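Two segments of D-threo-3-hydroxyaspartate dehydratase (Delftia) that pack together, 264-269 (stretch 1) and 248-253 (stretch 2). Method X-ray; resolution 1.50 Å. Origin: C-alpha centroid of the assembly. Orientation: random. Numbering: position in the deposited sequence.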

# COMPACT_ATOMS: atom_id res chain seq x y z
N GLU B 264 11.06 14.62 -15.31
CA GLU B 264 12.43 14.20 -15.43
C GLU B 264 13.21 14.28 -14.13
O GLU B 264 14.35 13.74 -14.09
CB GLU B 264 13.25 15.01 -16.50
CG GLU B 264 12.66 15.16 -17.87
CD GLU B 264 11.84 16.46 -17.97
OE1 GLU B 264 12.39 17.50 -18.45
OE2 GLU B 264 10.64 16.42 -17.55
N ASP B 265 12.63 14.92 -13.06
CA ASP B 265 13.31 14.88 -11.74
C ASP B 265 12.86 13.69 -10.89
O ASP B 265 13.49 13.50 -9.82
CB ASP B 265 13.04 16.20 -10.94
CG ASP B 265 13.39 17.44 -11.76
OD1 ASP B 265 14.38 17.37 -12.54
OD2 ASP B 265 12.68 18.47 -11.74
N VAL B 266 11.90 12.88 -11.35
CA VAL B 266 11.34 11.82 -10.51
C VAL B 266 12.32 10.66 -10.54
O VAL B 266 12.61 10.11 -11.63
CB VAL B 266 9.93 11.43 -11.01
CG1 VAL B 266 9.34 10.26 -10.22
CG2 VAL B 266 8.96 12.61 -10.91
N ALA B 267 12.90 10.35 -9.38
CA ALA B 267 13.97 9.36 -9.25
C ALA B 267 13.45 7.95 -9.03
O ALA B 267 14.21 7.02 -9.10
CB ALA B 267 14.99 9.83 -8.18
N LEU B 268 12.19 7.79 -8.65
CA LEU B 268 11.66 6.45 -8.32
C LEU B 268 10.69 6.06 -9.46
O LEU B 268 9.82 6.86 -9.89
CB LEU B 268 10.82 6.54 -7.02
CG LEU B 268 10.14 5.25 -6.58
CD1 LEU B 268 11.18 4.12 -6.33
CD2 LEU B 268 9.23 5.54 -5.36
N SER B 269 10.87 4.85 -9.99
CA SER B 269 9.94 4.35 -10.97
C SER B 269 9.73 2.85 -10.67
O SER B 269 10.58 2.23 -9.99
CB SER B 269 10.45 4.52 -12.46
OG SER B 269 11.66 3.80 -12.65
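Stretch 2 (248-253) YVFFDL

Stretch 2 begins at the end of a 3-10 segment, Tyr248 and Val249, then runs as an irregular loop until Asp252 takes the N-cap position of the helix that starts with Leu253. Phe251 has a positive phi (59/178) and Asp252 is nearly fully extended (-170/-180), so the chain runs on in an open, irregular path toward the helix. Stretch 1 likewise leaves a 3-10 segment at Asp265, passes through Val266 and Ala267, and enters a strand at Leu268. The end-to-end directions of the touching parts lie 90° apart, so the two chains meet locally rather than running alongside each other. At the meeting point the CA atoms of Ala267 and Phe250 are 4.7 Å apart, and those of Val266 and Phe251 4.9 Å.

One backbone hydrogen bond fixes this junction: Ala267 N donates to Phe250 O at 2.8 Å, nearly linear at 170°. The same carbonyl also receives a CA-H...O contact from Val266, with Val266 CA 3.3 Å from Phe250 O.

Around this polar center the side chains are mostly apolar, as suits a buried site. The CB of Ala267 points toward stretch 2 and lies 4.3 Å from Phe250 CD1; the small methyl rests against the ring beside the hydrogen-bonded backbone. Apolar Leu268 suits the buried Phe250, its CB 4.0 Å from Phe250 CB. The CA-to-CB bond of Val266 points sideways, and its branched side chain sets two methyls against the backbone: CG1 is 3.8 Å from Phe251 O, and CG2 is 3.8 Å from Asp252 N and 4.3 Å from Phe251 CB. The CA-to-CB bond of Phe251 points toward stretch 1, and its ring offers a weakly positive C-H edge to Asp265 O, 4.0 Å from CD2. Asp252 instead points its CB away, and its carboxylate caps a backbone N just past the stretch, a role well suited to a short acidic side chain.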

# COMPACT_ATOMS: atom_id res chain seq x y z
N TYR B 248 10.92 15.02 -1.50
CA TYR B 248 11.85 15.59 -2.50
C TYR B 248 12.97 14.62 -2.88
O TYR B 248 13.58 14.80 -3.96
CB TYR B 248 12.47 16.91 -1.94
CG TYR B 248 13.61 16.59 -0.99
CD1 TYR B 248 13.40 16.27 0.37
CD2 TYR B 248 14.97 16.57 -1.45
CE1 TYR B 248 14.44 15.90 1.21
CE2 TYR B 248 15.98 16.18 -0.62
CZ TYR B 248 15.77 15.91 0.71
OH TYR B 248 16.79 15.56 1.55
N VAL B 249 13.38 13.71 -2.03
CA VAL B 249 14.50 12.85 -2.32
C VAL B 249 14.25 12.12 -3.64
O VAL B 249 15.23 11.92 -4.45
CB VAL B 249 14.86 11.91 -1.11
CG1 VAL B 249 13.77 10.83 -0.84
CG2 VAL B 249 16.23 11.23 -1.30
N PHE B 250 12.99 11.72 -3.86
CA PHE B 250 12.62 11.09 -5.14
C PHE B 250 11.76 11.93 -6.04
O PHE B 250 11.78 11.74 -7.28
CB PHE B 250 11.87 9.73 -4.89
CG PHE B 250 12.67 8.75 -4.04
CD1 PHE B 250 14.10 8.61 -4.17
CD2 PHE B 250 11.99 7.90 -3.16
CE1 PHE B 250 14.81 7.65 -3.40
CE2 PHE B 250 12.70 6.94 -2.43
CZ PHE B 250 14.09 6.83 -2.52
N PHE B 251 10.90 12.79 -5.48
CA PHE B 251 9.80 13.40 -6.17
C PHE B 251 8.80 12.37 -6.74
O PHE B 251 9.02 11.15 -6.56
CB PHE B 251 10.24 14.45 -7.27
CG PHE B 251 10.87 15.69 -6.68
CD1 PHE B 251 10.09 16.54 -5.87
CD2 PHE B 251 12.20 16.03 -6.98
CE1 PHE B 251 10.62 17.77 -5.41
CE2 PHE B 251 12.75 17.24 -6.48
CZ PHE B 251 11.94 18.09 -5.72
N ASP B 252 7.74 12.87 -7.35
CA ASP B 252 6.66 12.05 -7.87
C ASP B 252 5.75 12.90 -8.69
O ASP B 252 6.04 14.12 -8.90
CB ASP B 252 5.95 11.27 -6.73
CG ASP B 252 5.31 12.20 -5.69
OD1 ASP B 252 4.93 13.34 -6.10
OD2 ASP B 252 5.18 11.81 -4.50
N LEU B 253 4.68 12.31 -9.25
CA LEU B 253 3.84 13.08 -10.16
C LEU B 253 2.93 14.09 -9.45
O LEU B 253 2.60 15.14 -10.00
CB LEU B 253 2.95 12.16 -11.00
CG LEU B 253 3.82 11.25 -11.95
CD1 LEU B 253 2.89 10.16 -12.49
CD2 LEU B 253 4.40 12.12 -13.07